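Local coordinates for amino acid adenylation domain-containing protein (Bacillus stratosphericus LAMA 585, PDB 6ULY), which selects an alpha-keto acid and activates it as the acyl adenylate, serving as the adenylation domain of a nonribosomal depsipeptide synthetase module, at the interface of chains A and B. Sequence-based numbering; all coordinates share one arbitrary frame. Chains: chain A/B, Amino acid adenylation domain-containing protein.

Contact 1: the interface of chains A and B. Residues chain A 108, 112; chain B 409, 465, 467.
Backbone packing joins A:Asn108 to B:Gly465. The carbonyl oxygen of B:Gly465 sits 3.3 Å from the carbonyl carbon C of A:Asn108, and it also touches that residue's CB at 3.5 Å. With chi1 at 66°, CG of A:Asn108 lies between its own N and carbonyl carbon; the amide points away, leaving the CB side to the glycine. Asparagine is at home just ahead of a helix such as 109-120, and glycine suits the left-handed turn of B:Gly465 (phi 70°), where lack of a side chain lets the other backbone come near.

The second group is made of nitrogen-bearing ends. A:Lys112, on that helix, runs straight out beyond CG and meets B:Arg409, which arrives from the opposite direction off strand 408-413. The ammonium NZ of A:Lys112 stops 3.5 Å from the guanidinium NH2 of B:Arg409. The amide ND2 of B:Asn467 stands 4.0 Å from NZ of A:Lys112. Two like charges so close would probably cost energy unless neighbouring groups or solvent offset it.

The patch sets the start of a helix against the A8 region around B:Gly465 and the neighbouring strand 408-413, a small, light contact that probably adds little by itself to the pairing seen in the crystal.

Contact 2: the interface of chains A and B. Residues chain A 518; chain B 514, 517, 543.
A:Met518 reaches from helix 514-532 of its chain to the beginning of the same helix in chain B, so equivalent elements of the two C-terminal subdomains face each other here. The close-packed part is the thioether. SD of A:Met518 rests 3.7 Å from CA of B:Pro514, with CB of the proline ring a little farther off, the methionine crossing the proline at about a right angle. CG lies beside the backbone N, SD continues the extended line (chi2 179°), and only the last bond bends (chi3 66°), which swings the methyl CE off the proline towards B:Gln543, the last residue modelled in chain B. There CE of A:Met518 meets the amide nitrogen NE2 of B:Gln543 at 3.4 Å, a van der Waals touch of a methyl on a polar group. The glutamine chain, bent at chi2, presents its amide end to the methyl and gives this flank a more polar character than the proline side. Methionine suits this place because its flexible, polarisable chain can follow an uneven surface, while proline is common in the first turn of a helix and offers a compact apolar face.

Looser contact is found at B:Ile517, one helical turn on, whose CD1 keeps 4.2 Å from CE of A:Met518 and merely borders the methyl. The patch supplies a modest apolar touch between the mobile subdomains of the two copies, and may help to hold them in the arrangement captured in this crystal.

Contact 3: the interface of chains A and B. Residues chain A 425, 429; chain B 116, 119-120, 423.
Helix 425-431 of chain A docks on the C-terminal turn of helix 109-120 of chain B, with the B loop that carries B:Arg423 alongside. A:Gln429 does most of the work: glutamine is long enough to reach the helix end, and its amide N-H can bond a carbonyl there. Its CG stands anti to the backbone N (chi1 -169°), and the chain beyond is extended. NE2 of A:Gln429 donates to the carbonyl oxygen of B:His116 at 2.9 Å, on a lone pair in the carbonyl plane, though somewhat bent at the hydrogen (143°). The other amide atom is less comfortable: OE1 of A:Gln429 faces the carbonyl oxygen of B:Lys119 at 3.1 Å, two acceptors together, so this detail is doubtful. B:Lys119 slides past the glutamine in the opposite direction, its CG 3.3 Å from CD of A:Gln429, the long methylenes covering the amide.

Farther along, A:Asp425 forms a long salt bridge, OD2 to B:Arg423 NH1 at 3.8 Å, with carboxylate and guanidinium planes turned 66° apart. Arginine can serve two partners, and NH2 of B:Arg423 also donates to the carbonyl oxygen of B:Leu120 at 3.0 Å, nearly in the guanidinium plane, which holds the group ready for the aspartate. Together these links probably help to steady the chain pair seen in the crystal.

Contact 4: the interface of chains A and B. Residues chain A 187, 422-424, 426; chain B 423-424, 426.
The 422-424 loops of both chains, each leading into helix 425-431, meet about the two-fold axis, and A:Lys187, the lysine closing the phosphate-binding A3 motif, borders them. The centre is a reciprocal exchange. A:Asn424 gives its amide ND2 to OE1 of the B:Glu426 carboxylate at 2.9 Å, and B:Asn424 ND2 returns the bond to A:Glu426 OE1 at 3.0 Å. Both bonds are fairly straight (160° and 159° at the hydrogen) and leave in the asparagine amide plane, yet each reaches its carboxylate from above that group's plane. Each glutamate is stretched out, its CG anti to the backbone N (chi1 178° in A:Glu426), which lets a helix-start residue span to the opposite loop. Asparagine fits because it is short and can donate. The two asparagines lie side by side, and CG of A:Asn424 is 4.0 Å from CG of B:Asn424.

Backbone bonds repeat the pattern weakly: B:Glu426 N donates to A:Arg423 O at 2.9 Å, and A:Glu426 N to B:Arg423 O at 3.0 Å. A water adds a bridge, 2.7 Å from A:Tyr422 O and 2.9 Å from B:Glu426 OE1, so OE1 of B:Glu426 is held by both amide and water. The ammonium NZ of A:Lys187, not in contact with that carboxylate, would probably still favour its negative charge. This paired motif probably helps to hold the two copies together about the axis in this crystal; the structure alone does not show whether they pair in solution.

Contact 1: the interface of chains A and B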
ATOM      1  N   ASN A 108     -16.439   5.367  -7.821  1.00 68.26           N
ATOM      2  CA  ASN A 108     -15.079   5.726  -8.186  1.00 66.81           C
ATOM      3  C   ASN A 108     -14.146   5.590  -6.982  1.00 64.17           C
ATOM      4  O   ASN A 108     -14.555   5.218  -5.879  1.00 59.28           O
ATOM      5  CB  ASN A 108     -15.034   7.147  -8.742  1.00 67.18           C
ATOM      6  CG  ASN A 108     -15.385   8.183  -7.699  1.00 64.78           C
ATOM      7  OD1 ASN A 108     -14.543   8.572  -6.889  1.00 63.32           O
ATOM      8  ND2 ASN A 108     -16.633   8.634  -7.709  1.00 66.56           N
ATOM      9  N   LYS A 112     -14.890   4.939  -2.981  1.00 51.22           N
ATOM     10  CA  LYS A 112     -14.434   3.740  -2.283  1.00 47.54           C
ATOM     11  C   LYS A 112     -13.719   4.104  -0.988  1.00 42.00           C
ATOM     12  O   LYS A 112     -13.955   3.494   0.061  1.00 42.02           O
ATOM     13  CB  LYS A 112     -13.508   2.919  -3.187  1.00 57.99           C
ATOM     14  CG  LYS A 112     -14.181   2.312  -4.408  1.00 76.47           C
ATOM     15  CD  LYS A 112     -13.223   1.420  -5.192  1.00106.92           C
ATOM     16  CE  LYS A 112     -13.901   0.805  -6.409  1.00126.35           C
ATOM     17  NZ  LYS A 112     -12.975  -0.055  -7.200  1.00114.57           N
TER
ATOM     18  N   ARG B 409     -14.357  -9.549  -9.552  1.00 56.04           N
ATOM     19  CA  ARG B 409     -13.604  -9.762  -8.323  1.00 54.32           C
ATOM     20  C   ARG B 409     -14.023 -11.071  -7.661  1.00 52.43           C
ATOM     21  O   ARG B 409     -15.217 -11.344  -7.499  1.00 49.04           O
ATOM     22  CB  ARG B 409     -13.814  -8.582  -7.374  1.00 60.06           C
ATOM     23  CG  ARG B 409     -13.258  -7.271  -7.909  1.00 65.06           C
ATOM     24  CD  ARG B 409     -14.306  -6.169  -7.918  1.00 71.43           C
ATOM     25  NE  ARG B 409     -13.874  -5.006  -8.694  1.00 77.24           N
ATOM     26  CZ  ARG B 409     -13.136  -4.006  -8.217  1.00 84.53           C
ATOM     27  NH1 ARG B 409     -12.729  -4.009  -6.953  1.00 90.48           N
ATOM     28  NH2 ARG B 409     -12.803  -2.996  -9.011  1.00 93.05           N
ATOM     29  N   GLY B 465     -10.047   8.141 -11.151  0.81102.28           N
ATOM     30  CA  GLY B 465     -10.648   7.395 -10.030  0.81 93.81           C
ATOM     31  C   GLY B 465     -11.482   6.202 -10.467  0.81 91.63           C
ATOM     32  O   GLY B 465     -12.043   5.538  -9.576  0.81 84.26           O
ATOM     33  N   ASN B 467     -11.653   2.385 -12.564  1.00115.65           N
ATOM     34  CA  ASN B 467     -10.778   1.190 -12.695  1.00119.97           C
ATOM     35  C   ASN B 467     -11.077   0.496 -14.029  1.00117.49           C
ATOM     36  O   ASN B 467     -12.261   0.341 -14.362  1.00119.62           O
ATOM     37  CB  ASN B 467     -10.986   0.235 -11.515  1.00115.03           C
ATOM     38  CG  ASN B 467      -9.690  -0.145 -10.833  1.00113.78           C
ATOM     39  OD1 ASN B 467      -8.660  -0.301 -11.485  1.00125.24           O
ATOM     40  ND2 ASN B 467      -9.727  -0.284  -9.519  1.00112.52           N
TER

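Contact 2: the interface of chains A and B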
ATOM      1  N   MET A 518      13.902   6.671 -32.804  0.78 79.90           N
ATOM      2  CA  MET A 518      14.037   5.210 -32.618  0.78 77.99           C
ATOM      3  C   MET A 518      15.509   4.852 -32.379  0.78 76.39           C
ATOM      4  O   MET A 518      15.767   3.977 -31.536  0.78 78.26           O
ATOM      5  CB  MET A 518      13.457   4.460 -33.817  0.78 78.26           C
ATOM      6  CG  MET A 518      11.939   4.441 -33.782  0.78 77.70           C
ATOM      7  SD  MET A 518      11.192   3.597 -35.181  0.78 95.32           S
ATOM      8  CE  MET A 518      11.759   1.921 -34.882  0.78 97.13           C
TER
ATOM      9  N   PRO B 514       9.822   3.496 -39.537  1.00110.69           N
ATOM     10  CA  PRO B 514       9.827   4.564 -38.524  1.00114.62           C
ATOM     11  C   PRO B 514       8.615   5.517 -38.469  1.00120.50           C
ATOM     12  O   PRO B 514       8.031   5.695 -37.394  1.00119.37           O
ATOM     13  CB  PRO B 514      11.091   5.376 -38.903  1.00103.57           C
ATOM     14  CG  PRO B 514      12.020   4.377 -39.561  1.00106.17           C
ATOM     15  CD  PRO B 514      11.111   3.386 -40.253  1.00109.77           C
ATOM     16  N   ILE B 517       5.273   3.588 -37.741  0.90133.06           N
ATOM     17  CA  ILE B 517       5.236   3.236 -36.287  0.90135.94           C
ATOM     18  C   ILE B 517       4.942   4.472 -35.424  0.90141.25           C
ATOM     19  O   ILE B 517       4.136   4.354 -34.481  0.90147.62           O
ATOM     20  CB  ILE B 517       6.561   2.568 -35.866  0.90130.88           C
ATOM     21  CG1 ILE B 517       6.665   1.133 -36.390  0.90125.67           C
ATOM     22  CG2 ILE B 517       6.742   2.632 -34.358  0.90132.06           C
ATOM     23  CD1 ILE B 517       8.082   0.613 -36.472  0.90120.75           C
ATOM     24  N   GLN B 543       6.382   0.180 -29.150  1.00125.13           N
ATOM     25  CA  GLN B 543       6.284  -0.822 -30.245  1.00130.76           C
ATOM     26  C   GLN B 543       7.254  -1.976 -29.963  1.00127.46           C
ATOM     27  O   GLN B 543       8.295  -1.701 -29.332  1.00122.81           O
ATOM     28  CB  GLN B 543       6.591  -0.167 -31.593  1.00131.48           C
ATOM     29  CG  GLN B 543       8.064   0.159 -31.792  1.00137.88           C
ATOM     30  CD  GLN B 543       8.759  -0.852 -32.671  1.00131.91           C
ATOM     31  OE1 GLN B 543       8.385  -2.021 -32.722  1.00132.76           O
ATOM     32  NE2 GLN B 543       9.785  -0.403 -33.377  1.00140.77           N
TER

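Contact 3: the interface of chains A and B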
ATOM      1  N   ASP A 425      -3.358  -0.991  14.738  1.00 41.59           N
ATOM      2  CA  ASP A 425      -2.148  -1.150  15.538  1.00 35.46           C
ATOM      3  C   ASP A 425      -0.933  -1.406  14.659  1.00 38.67           C
ATOM      4  O   ASP A 425       0.159  -0.891  14.924  1.00 43.49           O
ATOM      5  CB  ASP A 425      -2.313  -2.305  16.525  1.00 46.96           C
ATOM      6  CG  ASP A 425      -3.387  -2.047  17.555  1.00 50.46           C
ATOM      7  OD1 ASP A 425      -3.986  -0.953  17.533  1.00 50.10           O
ATOM      8  OD2 ASP A 425      -3.626  -2.947  18.391  1.00 59.46           O
ATOM      9  N   GLN A 429       2.650   0.766  14.501  1.00 42.75           N
ATOM     10  CA  GLN A 429       3.980   0.256  14.801  1.00 48.61           C
ATOM     11  C   GLN A 429       4.990   0.688  13.744  1.00 47.61           C
ATOM     12  O   GLN A 429       6.126   1.050  14.071  1.00 52.16           O
ATOM     13  CB  GLN A 429       3.919  -1.261  14.908  1.00 47.37           C
ATOM     14  CG  GLN A 429       5.156  -1.877  15.470  1.00 67.37           C
ATOM     15  CD  GLN A 429       5.071  -3.379  15.488  1.00 55.18           C
ATOM     16  OE1 GLN A 429       4.665  -3.973  16.485  1.00 55.88           O
ATOM     17  NE2 GLN A 429       5.436  -4.006  14.376  1.00 46.93           N
TER
ATOM     18  N   HIS B 116       9.254  -6.341  11.825  1.00 44.95           N
ATOM     19  CA  HIS B 116       7.872  -5.880  11.901  1.00 51.78           C
ATOM     20  C   HIS B 116       6.980  -6.926  12.561  1.00 50.13           C
ATOM     21  O   HIS B 116       6.238  -6.623  13.505  1.00 42.75           O
ATOM     22  CB  HIS B 116       7.360  -5.542  10.503  1.00 45.39           C
ATOM     23  CG  HIS B 116       5.901  -5.219  10.462  1.00 55.12           C
ATOM     24  ND1 HIS B 116       5.402  -3.988  10.827  1.00 54.72           N
ATOM     25  CD2 HIS B 116       4.832  -5.970  10.107  1.00 53.74           C
ATOM     26  CE1 HIS B 116       4.088  -3.992  10.693  1.00 55.47           C
ATOM     27  NE2 HIS B 116       3.716  -5.183  10.258  1.00 51.80           N
ATOM     28  N   LYS B 119       8.096  -7.467  16.238  1.00 43.19           N
ATOM     29  CA  LYS B 119       7.585  -6.384  17.072  1.00 48.01           C
ATOM     30  C   LYS B 119       6.067  -6.468  17.220  1.00 40.23           C
ATOM     31  O   LYS B 119       5.535  -6.275  18.319  1.00 41.85           O
ATOM     32  CB  LYS B 119       7.999  -5.040  16.475  1.00 53.30           C
ATOM     33  CG  LYS B 119       7.778  -3.840  17.380  1.00 52.56           C
ATOM     34  CD  LYS B 119       8.194  -2.564  16.663  1.00 65.72           C
ATOM     35  CE  LYS B 119       7.896  -1.319  17.482  1.00 68.55           C
ATOM     36  NZ  LYS B 119       8.142  -0.076  16.689  1.00 65.41           N
ATOM     37  N   LEU B 120       5.353  -6.760  16.131  1.00 40.15           N
ATOM     38  CA  LEU B 120       3.896  -6.854  16.208  1.00 37.01           C
ATOM     39  C   LEU B 120       3.464  -7.915  17.214  1.00 43.53           C
ATOM     40  O   LEU B 120       2.473  -7.736  17.932  1.00 42.58           O
ATOM     41  CB  LEU B 120       3.318  -7.158  14.826  1.00 37.41           C
ATOM     42  CG  LEU B 120       1.793  -7.104  14.683  1.00 42.79           C
ATOM     43  CD1 LEU B 120       1.257  -5.744  15.098  1.00 45.12           C
ATOM     44  CD2 LEU B 120       1.373  -7.424  13.252  1.00 37.87           C
ATOM     45  N   ARG B 423      -3.786  -7.880  14.864  1.00 39.80           N
ATOM     46  CA  ARG B 423      -3.631  -6.493  15.291  1.00 43.82           C
ATOM     47  C   ARG B 423      -3.765  -5.528  14.117  1.00 39.54           C
ATOM     48  O   ARG B 423      -2.997  -4.574  13.969  1.00 39.71           O
ATOM     49  CB  ARG B 423      -2.299  -6.297  16.014  1.00 42.13           C
ATOM     50  CG  ARG B 423      -2.285  -6.854  17.438  1.00 46.44           C
ATOM     51  CD  ARG B 423      -1.706  -5.835  18.415  1.00 51.56           C
ATOM     52  NE  ARG B 423      -0.249  -5.813  18.374  1.00 50.09           N
ATOM     53  CZ  ARG B 423       0.504  -4.820  18.833  1.00 53.46           C
ATOM     54  NH1 ARG B 423      -0.054  -3.737  19.363  1.00 47.90           N
ATOM     55  NH2 ARG B 423       1.824  -4.907  18.748  1.00 55.81           N
TER

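Contact 4: the interface of chains A and B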
ATOM      1  N   LYS A 187      -5.594   6.210   5.646  1.00 45.64           N
ATOM      2  CA  LYS A 187      -5.607   5.928   7.070  1.00 45.12           C
ATOM      3  C   LYS A 187      -6.263   7.083   7.819  1.00 43.77           C
ATOM      4  O   LYS A 187      -6.453   8.182   7.293  1.00 43.47           O
ATOM      5  CB  LYS A 187      -4.188   5.677   7.590  1.00 50.97           C
ATOM      6  CG  LYS A 187      -3.446   4.593   6.828  1.00 47.82           C
ATOM      7  CD  LYS A 187      -2.829   3.578   7.762  1.00 52.94           C
ATOM      8  CE  LYS A 187      -1.954   2.579   7.002  1.00 50.14           C
ATOM      9  NZ  LYS A 187      -2.727   1.736   6.042  1.00 68.26           N
ATOM     10  N   TYR A 422      -6.380   5.230  13.319  1.00 39.81           N
ATOM     11  CA  TYR A 422      -7.517   4.632  14.003  1.00 40.49           C
ATOM     12  C   TYR A 422      -7.669   3.168  13.607  1.00 38.31           C
ATOM     13  O   TYR A 422      -7.669   2.827  12.418  1.00 33.98           O
ATOM     14  CB  TYR A 422      -8.790   5.418  13.673  1.00 41.10           C
ATOM     15  CG  TYR A 422     -10.022   5.011  14.451  1.00 40.86           C
ATOM     16  CD1 TYR A 422     -10.040   5.041  15.842  1.00 38.74           C
ATOM     17  CD2 TYR A 422     -11.178   4.620  13.791  1.00 38.06           C
ATOM     18  CE1 TYR A 422     -11.171   4.671  16.549  1.00 40.41           C
ATOM     19  CE2 TYR A 422     -12.313   4.253  14.491  1.00 40.27           C
ATOM     20  CZ  TYR A 422     -12.306   4.282  15.864  1.00 40.55           C
ATOM     21  OH  TYR A 422     -13.442   3.911  16.544  1.00 44.42           O
ATOM     22  N   ARG A 423      -7.781   2.301  14.614  1.00 37.83           N
ATOM     23  CA  ARG A 423      -8.080   0.886  14.400  1.00 39.42           C
ATOM     24  C   ARG A 423      -7.037   0.216  13.508  1.00 39.72           C
ATOM     25  O   ARG A 423      -7.361  -0.598  12.639  1.00 40.22           O
ATOM     26  CB  ARG A 423      -9.486   0.718  13.819  1.00 46.62           C
ATOM     27  CG  ARG A 423     -10.604   1.151  14.776  1.00 45.25           C
ATOM     28  CD  ARG A 423     -11.575   0.017  15.039  1.00 49.84           C
ATOM     29  NE  ARG A 423     -12.653  -0.019  14.057  1.00 52.35           N
ATOM     30  CZ  ARG A 423     -13.339  -1.109  13.727  1.00 54.31           C
ATOM     31  NH1 ARG A 423     -13.053  -2.281  14.281  1.00 45.97           N
ATOM     32  NH2 ARG A 423     -14.309  -1.027  12.827  1.00 60.00           N
ATOM     33  N   ASN A 424      -5.762   0.547  13.729  1.00 37.77           N
ATOM     34  CA  ASN A 424      -4.702  -0.073  12.936  1.00 43.58           C
ATOM     35  C   ASN A 424      -3.410  -0.084  13.759  1.00 36.71           C
ATOM     36  O   ASN A 424      -2.476   0.685  13.523  1.00 39.59           O
ATOM     37  CB  ASN A 424      -4.504   0.646  11.603  1.00 42.92           C
ATOM     38  CG  ASN A 424      -3.638  -0.145  10.654  1.00 41.09           C
ATOM     39  OD1 ASN A 424      -2.836  -0.972  11.082  1.00 41.04           O
ATOM     40  ND2 ASN A 424      -3.798   0.095   9.360  1.00 35.72           N
ATOM     41  N   GLU A 426      -1.101  -2.215  13.613  1.00 37.82           N
ATOM     42  CA  GLU A 426       0.036  -2.599  12.786  1.00 41.45           C
ATOM     43  C   GLU A 426       0.651  -1.384  12.104  1.00 44.09           C
ATOM     44  O   GLU A 426       1.875  -1.217  12.095  1.00 43.13           O
ATOM     45  CB  GLU A 426      -0.401  -3.641  11.756  1.00 42.32           C
ATOM     46  CG  GLU A 426       0.700  -4.072  10.816  1.00 39.94           C
ATOM     47  CD  GLU A 426       0.347  -5.320  10.034  1.00 48.48           C
ATOM     48  OE1 GLU A 426      -0.838  -5.713  10.034  1.00 46.37           O
ATOM     49  OE2 GLU A 426       1.262  -5.913   9.423  1.00 53.46           O
TER
ATOM     50  N   ARG B 423      -3.786  -7.880  14.864  1.00 39.80           N
ATOM     51  CA  ARG B 423      -3.631  -6.493  15.291  1.00 43.82           C
ATOM     52  C   ARG B 423      -3.765  -5.528  14.117  1.00 39.54           C
ATOM     53  O   ARG B 423      -2.997  -4.574  13.969  1.00 39.71           O
ATOM     54  CB  ARG B 423      -2.299  -6.297  16.014  1.00 42.13           C
ATOM     55  CG  ARG B 423      -2.285  -6.854  17.438  1.00 46.44           C
ATOM     56  CD  ARG B 423      -1.706  -5.835  18.415  1.00 51.56           C
ATOM     57  NE  ARG B 423      -0.249  -5.813  18.374  1.00 50.09           N
ATOM     58  CZ  ARG B 423       0.504  -4.820  18.833  1.00 53.46           C
ATOM     59  NH1 ARG B 423      -0.054  -3.737  19.363  1.00 47.90           N
ATOM     60  NH2 ARG B 423       1.824  -4.907  18.748  1.00 55.81           N
ATOM     61  N   ASN B 424      -4.771  -5.766  13.275  1.00 40.56           N
ATOM     62  CA  ASN B 424      -5.023  -4.836  12.179  1.00 43.75           C
ATOM     63  C   ASN B 424      -6.520  -4.862  11.852  1.00 39.05           C
ATOM     64  O   ASN B 424      -6.966  -5.474  10.878  1.00 35.75           O
ATOM     65  CB  ASN B 424      -4.171  -5.170  10.955  1.00 41.15           C
ATOM     66  CG  ASN B 424      -4.181  -4.057   9.927  1.00 44.59           C
ATOM     67  OD1 ASN B 424      -5.118  -3.261   9.873  1.00 43.44           O
ATOM     68  ND2 ASN B 424      -3.138  -3.988   9.112  1.00 43.77           N
ATOM     69  N   GLU B 426      -8.208  -2.509  10.588  1.00 41.04           N
ATOM     70  CA  GLU B 426      -8.468  -1.844   9.316  1.00 41.73           C
ATOM     71  C   GLU B 426      -8.325  -2.809   8.147  1.00 44.57           C
ATOM     72  O   GLU B 426      -9.209  -2.891   7.285  1.00 46.29           O
ATOM     73  CB  GLU B 426      -7.523  -0.653   9.157  1.00 46.30           C
ATOM     74  CG  GLU B 426      -7.790   0.177   7.924  1.00 51.02           C
ATOM     75  CD  GLU B 426      -7.023   1.485   7.912  1.00 49.28           C
ATOM     76  OE1 GLU B 426      -6.166   1.692   8.801  1.00 44.43           O
ATOM     77  OE2 GLU B 426      -7.281   2.306   7.008  1.00 50.20           O
TER
HETATM   78  O   HOH W   1      -6.644   4.129  10.286  1.00 41.10           O

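Contact 3 and contact 4 form one continuous region, sharing B:Arg423 and drawing on helix 425-431; their centres are about 10 Å apart, all distances here running between C-alpha centres. Contact 1 lies about 22 Å from contact 4 and about 29 Å from contact 3; helix 109-120 serves contact 1 from chain A near its start and contact 3 from chain B near its end. Contact 2 stands apart, about 34 Å from contact 1 and about 50 Å from contact 3, between C-terminal subdomains. Symmetry repeats each contact with chains exchanged. Such separated patches would restrain relative rotation of the copies, although the dimer may reflect crystal packing.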